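Side-chain contacts in dipeptide Epimerase (Enterococcus faecalis V583, PDB 3JVA), which belongs to the mandelate racemase/muconate lactonizing enzyme family of the enolase superfamily and carries a magnesium ion in its barrel domain: residues P78-I81 and E82-H85; R172-A175 and I176-V180; S242-D245 and A246-L250; G291-A294 and E295-T298. All coordinates share one frame; numbering follows the deposited sequence.

Contact 1 of 4, residues P78-I81 and E82-H85; sequences PFNI and EKIH
An N-capped first turn opens helix 81-91 of the N-terminal domain, with Asn80 as the N-cap residue facing Lys83. The capping bond runs from Lys83 N to Asn80 OD1 at 3.0 Å, and the donor sits well above the plane of the side-chain carbonyl. Asn80 CG stands opposite its own backbone N (chi1 -167°), which swings the amide forward over the helix start; the amide also rests on aliphatic carbon, ND2 lying 3.3 Å from Lys83 CB. The main chain of the same residue takes part as well, since Ile84 N donates to Asn80 O at 3.0 Å and the CG1 branch of Ile84 sits close beside that oxygen. One residue on, His85 N bonds to Ile81 O over 3.1 Å. The side chains of Ile81 and His85 run side by side in the same direction, with Ile81 CD1 3.6 Å from His85 CD2. The His85 ring also stacks on that of His272, while Glu82 OE1 accepts from Lys312 N of the second subunit. Asn80 thus serves two amides of the first turn, one through its side chain and one through its carbonyl, so the Lys83 and Ile84 amides find acceptors within the turn itself.

Contact 2 of 4, residues R172-A175 and I176-V180; sequences RVKA and IREAV
Ala175 O is gripped by two donors: Ala179 N at 3.0 Å, through a rather bent bond of 140°, and a water at 2.8 Å. They meet near the C-terminal end of helix 166-180, the helix of a beta-alpha-beta unit between strands 157-161 and 185-189 of the barrel domain. The same water donates to Glu178 OE2, also at 2.8 Å, and so ties the glutamate to the backbone carbonyl three residues earlier. The placement of Glu178 CG is itself doubtful, because it is modelled too close to Lys174 O. Lys174 does not answer with a salt bridge: its NZ stays 6.4 Å from Glu178 OE1, and the aliphatic part of the lysine is what meets the acid.

On the buried side, Ile176 rests against strand residues Leu158, Ile160 and Leu186, and Arg177 sends its guanidinium away to Gln210 O, Tyr209 O, Gly181 O and Ile184 O. Other bonds of the helix are straighter than that of Ala179, Arg177 N reaching Val173 O at 2.9 Å and 170°. Ile176 N donates to Arg172 O at 3.0 Å, and Ile176 CG1 lies 3.1 Å from that same Arg172 O.

Contact 3 of 4, residues S242-D245 and A246-L250; sequences SCFD and AQDAL
Two torsions bring the carboxylates of Asp245 and Asp248 to each other's backbone: Asp245 holds CG between its N and carbonyl carbon (chi1 59°), whereas Asp248 has CG anti to the carbonyl carbon (chi1 -68°). The result is a capping box at the start of helix 246-255. Asp248 N donates to Asp245 OD1 at 2.9 Å, nearly along the C-O axis. In return Asp248 OD2 accepts from Asp245 N at 3.2 Å, the donor lying above the carboxylate plane. That oxygen has a second donor, Phe244 N, which takes its anti lone pair at 2.8 Å, so two consecutive amides of the incoming loop are held by one atom. Asp245 O receives Ala249 N at 3.0 Å, beginning the regular helical bonding. The reciprocal arrangement places like charges near each other, Asp245 OD1 being 3.5 Å from Asp248 OD2. Arg221 of the third subunit probably offsets this, forming a salt bridge to Asp248 OD1 and a long, weak ion pair with Asp245 OD1. Cys243 SG also packs on Ala249 CB at 4.1 Å.

The capped end follows barrel strand 236-239. On one flank Ser242 touches Leu223 and Leu226 of helix 223-232; Ala246 and Ala249 lie against helix 271-284, from which Glu273 accepts a hydrogen bond from Ala246 N.

Contact 4 of 4, residues G291-A294 and E295-T298; sequences GCMA and EETT
Cys292 meets Glu296 in the loop between barrel strand 287-290 and helix 298-310, where residues Met293 to Glu296 form a type I beta turn. Cys292 CB lies 3.4 Å from Glu296 OE2, and the CA of the cysteine is also close to that oxygen. The cysteine side chain is about 4 Å from a bound glycerol, which probably came from the crystallisation liquor. Met293 makes the central bond. Its N donates to Glu296 OE2 over a short 2.6 Å at 158°, arriving on the anti side of the carboxylate oxygen and 15° out of the carboxylate plane. Because Met293 is the first residue of the turn and Glu296 the last, the side chain of the last residue clasps the backbone of the first.

The glutamate gets there because CG sits between its backbone N and carbonyl carbon (chi1 63°) while the chain beyond stays extended, carrying the carboxylate back across the turn. The side chains of Met293 and Glu296 cross at about a right angle, with Met293 CG 3.4 Å from Glu296 OE2; both also touch Met266 of helix 265-268. Ala294 occupies the second position of the turn. The next residue, Glu295, directs its carboxylate to a different part of the chain, where OE1 accepts from Asp30 N. One water links two carbonyls of the turn, donating to Ala294 O at 2.7 Å and to Glu296 O at 2.8 Å.

In the fold
Contacts 1 and 3 are both helix starts capped by a side chain, but an asparagine amide does the work in contact 1 and a pair of aspartates in contact 3, where an arginine of the third subunit joins. Both also touch the second subunit. Contact 1, the most buried, belongs to the N-terminal domain; the other three lie in the barrel domain. Contact 2, on the opposite side of the chain's centre from contact 1, is within a helix with an exposed face and uses water there. Contact 4, with its centre about 6 Å from that of the chain, replaces helical bonding with a type I beta turn whose last side chain bonds to the backbone of its first residue; its nearest atoms are about 8 Å from contact 3.

Contact 1 of 4, residues P78-I81 and E82-H85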
loop_
_atom_site.group_PDB
_atom_site.type_symbol
_atom_site.label_atom_id
_atom_site.label_comp_id
_atom_site.label_asym_id
_atom_site.label_seq_id
_atom_site.Cartn_x
_atom_site.Cartn_y
_atom_site.Cartn_z
ATOM N N PRO B 78 -16.701 39.618 -18.744
ATOM C CA PRO B 78 -15.396 39.351 -18.123
ATOM C C PRO B 78 -15.507 38.645 -16.767
ATOM O O PRO B 78 -14.602 37.918 -16.364
ATOM C CB PRO B 78 -14.783 40.746 -18.010
ATOM C CG PRO B 78 -15.310 41.427 -19.241
ATOM C CD PRO B 78 -16.773 41.011 -19.225
ATOM N N PHE B 79 -16.610 38.871 -16.059
ATOM C CA PHE B 79 -16.825 38.238 -14.758
ATOM C C PHE B 79 -17.071 36.742 -14.892
ATOM O O PHE B 79 -16.898 35.982 -13.935
ATOM C CB PHE B 79 -18.007 38.894 -14.044
ATOM C CG PHE B 79 -17.639 40.152 -13.322
ATOM C CD1 PHE B 79 -16.968 40.092 -12.104
ATOM C CD2 PHE B 79 -17.905 41.393 -13.884
ATOM C CE1 PHE B 79 -16.565 41.260 -11.453
ATOM C CE2 PHE B 79 -17.505 42.563 -13.242
ATOM C CZ PHE B 79 -16.832 42.491 -12.025
ATOM N N ASN B 80 -17.483 36.323 -16.082
ATOM C CA ASN B 80 -17.727 34.911 -16.331
ATOM C C ASN B 80 -16.373 34.271 -16.616
ATOM O O ASN B 80 -16.128 33.734 -17.706
ATOM C CB ASN B 80 -18.659 34.737 -17.530
ATOM C CG ASN B 80 -19.206 33.330 -17.637
ATOM O OD1 ASN B 80 -18.758 32.421 -16.935
ATOM N ND2 ASN B 80 -20.183 33.140 -18.525
ATOM N N ILE B 81 -15.490 34.336 -15.624
ATOM C CA ILE B 81 -14.146 33.784 -15.761
ATOM C C ILE B 81 -14.221 32.261 -15.917
ATOM O O ILE B 81 -13.336 31.636 -16.510
ATOM C CB ILE B 81 -13.274 34.181 -14.534
ATOM C CG1 ILE B 81 -11.811 33.803 -14.777
ATOM C CG2 ILE B 81 -13.796 33.514 -13.270
ATOM C CD1 ILE B 81 -11.150 34.577 -15.915
ATOM N N GLU B 82 -15.293 31.679 -15.391
ATOM C CA GLU B 82 -15.523 30.244 -15.486
ATOM C C GLU B 82 -15.679 29.848 -16.955
ATOM O O GLU B 82 -15.031 28.912 -17.426
ATOM C CB GLU B 82 -16.782 29.863 -14.693
ATOM C CG GLU B 82 -16.594 29.898 -13.177
ATOM C CD GLU B 82 -15.866 28.674 -12.647
ATOM O OE1 GLU B 82 -16.485 27.593 -12.571
ATOM O OE2 GLU B 82 -14.669 28.780 -12.310
ATOM N N LYS B 83 -16.529 30.565 -17.687
ATOM C CA LYS B 83 -16.733 30.248 -19.098
ATOM C C LYS B 83 -15.539 30.664 -19.948
ATOM O O LYS B 83 -15.169 29.971 -20.893
ATOM C CB LYS B 83 -18.001 30.924 -19.639
ATOM C CG LYS B 83 -18.283 30.583 -21.099
ATOM C CD LYS B 83 -19.611 31.162 -21.598
ATOM C CE LYS B 83 -19.838 30.823 -23.075
ATOM N NZ LYS B 83 -21.170 31.294 -23.593
ATOM N N ILE B 84 -14.928 31.795 -19.616
ATOM C CA ILE B 84 -13.786 32.244 -20.390
ATOM C C ILE B 84 -12.694 31.169 -20.380
ATOM O O ILE B 84 -12.101 30.880 -21.416
ATOM C CB ILE B 84 -13.265 33.605 -19.859
ATOM C CG1 ILE B 84 -14.274 34.700 -20.235
ATOM C CG2 ILE B 84 -11.898 33.925 -20.457
ATOM C CD1 ILE B 84 -14.050 36.033 -19.552
ATOM N N HIS B 85 -12.447 30.546 -19.230
ATOM C CA HIS B 85 -11.434 29.500 -19.183
ATOM C C HIS B 85 -11.954 28.247 -19.868
ATOM O O HIS B 85 -11.191 27.506 -20.480
ATOM C CB HIS B 85 -11.023 29.207 -17.742
ATOM C CG HIS B 85 -9.922 30.093 -17.254
ATOM N ND1 HIS B 85 -8.595 29.857 -17.545
ATOM C CD2 HIS B 85 -9.955 31.247 -16.548
ATOM C CE1 HIS B 85 -7.857 30.829 -17.039
ATOM N NE2 HIS B 85 -8.658 31.686 -16.428
#

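Contact 2 of 4, residues R172-A175 and I176-V180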
loop_
_atom_site.group_PDB
_atom_site.type_symbol
_atom_site.label_atom_id
_atom_site.label_comp_id
_atom_site.label_asym_id
_atom_site.label_seq_id
_atom_site.Cartn_x
_atom_site.Cartn_y
_atom_site.Cartn_z
ATOM N N ARG B 172 30.099 31.418 -4.645
ATOM C CA ARG B 172 29.183 32.545 -4.743
ATOM C C ARG B 172 28.386 32.732 -3.459
ATOM O O ARG B 172 28.280 33.844 -2.948
ATOM C CB ARG B 172 28.228 32.344 -5.923
ATOM C CG ARG B 172 28.905 32.478 -7.272
ATOM C CD ARG B 172 28.012 32.038 -8.419
ATOM N NE ARG B 172 28.714 32.174 -9.693
ATOM C CZ ARG B 172 28.648 31.290 -10.683
ATOM N NH1 ARG B 172 27.909 30.194 -10.552
ATOM N NH2 ARG B 172 29.324 31.501 -11.807
ATOM N N VAL B 173 27.829 31.645 -2.936
ATOM C CA VAL B 173 27.048 31.730 -1.709
ATOM C C VAL B 173 27.918 32.216 -0.551
ATOM O O VAL B 173 27.497 33.044 0.254
ATOM C CB VAL B 173 26.416 30.363 -1.357
ATOM C CG1 VAL B 173 25.760 30.425 0.010
ATOM C CG2 VAL B 173 25.382 29.990 -2.416
ATOM N N LYS B 174 29.140 31.702 -0.483
ATOM C CA LYS B 174 30.077 32.089 0.565
ATOM C C LYS B 174 30.350 33.594 0.538
ATOM O O LYS B 174 30.270 34.265 1.565
ATOM C CB LYS B 174 31.393 31.333 0.390
ATOM C CG LYS B 174 32.488 31.768 1.349
ATOM C CD LYS B 174 33.807 31.069 1.047
ATOM C CE LYS B 174 33.704 29.569 1.246
ATOM N NZ LYS B 174 35.003 28.883 0.992
ATOM N N ALA B 175 30.674 34.111 -0.643
ATOM C CA ALA B 175 30.966 35.532 -0.820
ATOM C C ALA B 175 29.768 36.402 -0.454
ATOM O O ALA B 175 29.898 37.409 0.243
ATOM C CB ALA B 175 31.386 35.799 -2.263
ATOM N N ILE B 176 28.593 36.014 -0.929
ATOM C CA ILE B 176 27.390 36.777 -0.640
ATOM C C ILE B 176 27.106 36.812 0.857
ATOM O O ILE B 176 26.896 37.886 1.429
ATOM C CB ILE B 176 26.176 36.183 -1.391
ATOM C CG1 ILE B 176 26.395 36.333 -2.900
ATOM C CG2 ILE B 176 24.899 36.879 -0.957
ATOM C CD1 ILE B 176 25.344 35.647 -3.759
ATOM N N ARG B 177 27.112 35.645 1.494
ATOM C CA ARG B 177 26.839 35.568 2.923
ATOM C C ARG B 177 27.795 36.423 3.748
ATOM O O ARG B 177 27.363 37.181 4.616
ATOM C CB ARG B 177 26.903 34.114 3.413
ATOM C CG ARG B 177 26.644 33.960 4.909
ATOM C CD ARG B 177 25.290 34.537 5.299
ATOM N NE ARG B 177 24.181 33.684 4.881
ATOM C CZ ARG B 177 22.925 34.100 4.759
ATOM N NH1 ARG B 177 22.616 35.364 5.013
ATOM N NH2 ARG B 177 21.970 33.247 4.408
ATOM N N GLU B 178 29.089 36.305 3.482
ATOM C CA GLU B 178 30.072 37.078 4.234
ATOM C C GLU B 178 29.919 38.571 3.988
ATOM O O GLU B 178 30.213 39.383 4.862
ATOM C CB GLU B 178 31.493 36.630 3.877
ATOM C CG GLU B 178 31.784 36.595 2.389
ATOM C CD GLU B 178 33.137 35.977 2.077
ATOM O OE1 GLU B 178 33.420 34.878 2.607
ATOM O OE2 GLU B 178 33.911 36.582 1.301
ATOM N N ALA B 179 29.441 38.932 2.801
ATOM C CA ALA B 179 29.270 40.336 2.466
ATOM C C ALA B 179 28.085 40.994 3.167
ATOM O O ALA B 179 28.200 42.121 3.649
ATOM C CB ALA B 179 29.132 40.497 0.956
ATOM N N VAL B 180 26.955 40.294 3.247
ATOM C CA VAL B 180 25.763 40.876 3.858
ATOM C C VAL B 180 25.347 40.372 5.242
ATOM O O VAL B 180 24.429 40.913 5.845
ATOM C CB VAL B 180 24.551 40.732 2.908
ATOM C CG1 VAL B 180 24.912 41.277 1.526
ATOM C CG2 VAL B 180 24.131 39.269 2.818
HETATM O O HOH W 1 32.354 38.667 0.288
#

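Contact 3 of 4, residues S242-D245 and A246-L250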
loop_
_atom_site.group_PDB
_atom_site.type_symbol
_atom_site.label_atom_id
_atom_site.label_comp_id
_atom_site.label_asym_id
_atom_site.label_seq_id
_atom_site.Cartn_x
_atom_site.Cartn_y
_atom_site.Cartn_z
ATOM N N SER B 242 8.028 21.448 -11.395
ATOM C CA SER B 242 7.202 20.261 -11.158
ATOM C C SER B 242 5.734 20.648 -10.989
ATOM O O SER B 242 4.857 19.784 -10.998
ATOM C CB SER B 242 7.664 19.492 -9.910
ATOM O OG SER B 242 8.850 18.754 -10.166
ATOM N N CYS B 243 5.470 21.942 -10.824
ATOM C CA CYS B 243 4.092 22.406 -10.676
ATOM C C CYS B 243 3.723 23.493 -11.672
ATOM O O CYS B 243 4.161 24.640 -11.543
ATOM C CB CYS B 243 3.827 22.928 -9.262
ATOM S SG CYS B 243 2.118 23.547 -9.053
ATOM N N PHE B 244 2.919 23.123 -12.666
ATOM C CA PHE B 244 2.442 24.059 -13.674
ATOM C C PHE B 244 1.010 24.447 -13.320
ATOM O O PHE B 244 0.703 25.628 -13.172
ATOM C CB PHE B 244 2.458 23.425 -15.070
ATOM C CG PHE B 244 3.757 23.601 -15.808
ATOM C CD1 PHE B 244 4.968 23.318 -15.192
ATOM C CD2 PHE B 244 3.765 24.038 -17.126
ATOM C CE1 PHE B 244 6.168 23.466 -15.878
ATOM C CE2 PHE B 244 4.965 24.189 -17.821
ATOM C CZ PHE B 244 6.169 23.901 -17.189
ATOM N N ASP B 245 0.149 23.442 -13.151
ATOM C CA ASP B 245 -1.266 23.679 -12.842
ATOM C C ASP B 245 -1.813 23.029 -11.567
ATOM O O ASP B 245 -1.091 22.383 -10.809
ATOM C CB ASP B 245 -2.135 23.242 -14.029
ATOM C CG ASP B 245 -1.958 21.772 -14.379
ATOM O OD1 ASP B 245 -1.672 20.970 -13.469
ATOM O OD2 ASP B 245 -2.119 21.419 -15.570
ATOM N N ALA B 246 -3.115 23.208 -11.344
ATOM C CA ALA B 246 -3.777 22.668 -10.163
ATOM C C ALA B 246 -3.655 21.158 -10.060
ATOM O O ALA B 246 -3.539 20.610 -8.962
ATOM C CB ALA B 246 -5.256 23.072 -10.160
ATOM N N GLN B 247 -3.692 20.473 -11.198
ATOM C CA GLN B 247 -3.581 19.022 -11.165
ATOM C C GLN B 247 -2.202 18.609 -10.664
ATOM O O GLN B 247 -2.074 17.631 -9.928
ATOM C CB GLN B 247 -3.866 18.435 -12.544
ATOM C CG GLN B 247 -5.328 18.611 -12.949
ATOM C CD GLN B 247 -5.656 17.967 -14.279
ATOM O OE1 GLN B 247 -5.148 18.376 -15.320
ATOM N NE2 GLN B 247 -6.510 16.952 -14.248
ATOM N N ASP B 248 -1.178 19.367 -11.047
ATOM C CA ASP B 248 0.181 19.080 -10.592
ATOM C C ASP B 248 0.253 19.313 -9.085
ATOM O O ASP B 248 0.862 18.538 -8.349
ATOM C CB ASP B 248 1.205 19.997 -11.274
ATOM C CG ASP B 248 1.358 19.721 -12.756
ATOM O OD1 ASP B 248 1.088 18.585 -13.204
ATOM O OD2 ASP B 248 1.773 20.652 -13.477
ATOM N N ALA B 249 -0.364 20.398 -8.626
ATOM C CA ALA B 249 -0.360 20.707 -7.204
ATOM C C ALA B 249 -1.018 19.590 -6.407
ATOM O O ALA B 249 -0.519 19.196 -5.358
ATOM C CB ALA B 249 -1.076 22.033 -6.947
ATOM N N LEU B 250 -2.144 19.083 -6.907
ATOM C CA LEU B 250 -2.861 18.012 -6.225
ATOM C C LEU B 250 -1.981 16.773 -6.065
ATOM O O LEU B 250 -1.939 16.164 -4.995
ATOM C CB LEU B 250 -4.132 17.657 -7.002
ATOM C CG LEU B 250 -5.009 16.547 -6.419
ATOM C CD1 LEU B 250 -5.332 16.839 -4.957
ATOM C CD2 LEU B 250 -6.286 16.436 -7.251
#

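Contact 4 of 4, residues G291-A294 and E295-T298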
loop_
_atom_site.group_PDB
_atom_site.type_symbol
_atom_site.label_atom_id
_atom_site.label_comp_id
_atom_site.label_asym_id
_atom_site.label_seq_id
_atom_site.Cartn_x
_atom_site.Cartn_y
_atom_site.Cartn_z
ATOM N N GLY B 291 6.319 33.413 -8.379
ATOM C CA GLY B 291 7.463 33.945 -9.094
ATOM C C GLY B 291 7.100 34.589 -10.417
ATOM O O GLY B 291 5.943 34.958 -10.641
ATOM N N CYS B 292 8.086 34.718 -11.301
ATOM C CA CYS B 292 7.864 35.333 -12.602
ATOM C C CYS B 292 8.791 34.757 -13.658
ATOM O O CYS B 292 9.763 34.062 -13.338
ATOM C CB CYS B 292 8.071 36.851 -12.516
ATOM S SG CYS B 292 9.733 37.353 -11.990
ATOM N N MET B 293 8.480 35.049 -14.918
ATOM C CA MET B 293 9.275 34.578 -16.049
ATOM C C MET B 293 10.333 35.625 -16.378
ATOM O O MET B 293 10.195 36.794 -16.019
ATOM C CB MET B 293 8.391 34.385 -17.287
ATOM C CG MET B 293 7.150 33.550 -17.066
ATOM S SD MET B 293 7.526 31.885 -16.523
ATOM C CE MET B 293 8.190 31.199 -18.025
ATOM N N ALA B 294 11.383 35.191 -17.068
ATOM C CA ALA B 294 12.457 36.085 -17.473
ATOM C C ALA B 294 11.917 37.063 -18.509
ATOM O O ALA B 294 12.419 38.184 -18.645
ATOM C CB ALA B 294 13.614 35.276 -18.073
ATOM N N GLU B 295 10.879 36.646 -19.226
ATOM C CA GLU B 295 10.310 37.493 -20.264
ATOM C C GLU B 295 8.938 38.117 -20.014
ATOM O O GLU B 295 8.167 38.311 -20.954
ATOM C CB GLU B 295 10.313 36.749 -21.607
ATOM C CG GLU B 295 11.719 36.338 -22.038
ATOM C CD GLU B 295 11.907 36.303 -23.544
ATOM O OE1 GLU B 295 11.866 37.385 -24.178
ATOM O OE2 GLU B 295 12.100 35.196 -24.091
ATOM N N GLU B 296 8.610 38.408 -18.757
ATOM C CA GLU B 296 7.352 39.095 -18.501
ATOM C C GLU B 296 7.705 40.458 -17.925
ATOM O O GLU B 296 8.855 40.704 -17.543
ATOM C CB GLU B 296 6.412 38.311 -17.574
ATOM C CG GLU B 296 6.873 38.036 -16.171
ATOM C CD GLU B 296 5.817 37.243 -15.419
ATOM O OE1 GLU B 296 4.722 37.796 -15.173
ATOM O OE2 GLU B 296 6.070 36.065 -15.098
ATOM N N THR B 297 6.727 41.346 -17.860
ATOM C CA THR B 297 7.004 42.690 -17.400
ATOM C C THR B 297 5.975 43.254 -16.430
ATOM O O THR B 297 5.393 42.524 -15.632
ATOM C CB THR B 297 7.163 43.622 -18.627
ATOM O OG1 THR B 297 5.959 43.604 -19.410
ATOM C CG2 THR B 297 8.308 43.126 -19.513
ATOM N N THR B 298 5.756 44.561 -16.509
ATOM C CA THR B 298 4.846 45.249 -15.606
ATOM C C THR B 298 3.477 44.617 -15.369
ATOM O O THR B 298 3.065 44.434 -14.223
ATOM C CB THR B 298 4.649 46.704 -16.062
ATOM O OG1 THR B 298 5.935 47.315 -16.239
ATOM C CG2 THR B 298 3.857 47.482 -15.025
HETATM O O HOH W 2 11.691 40.581 -17.538
#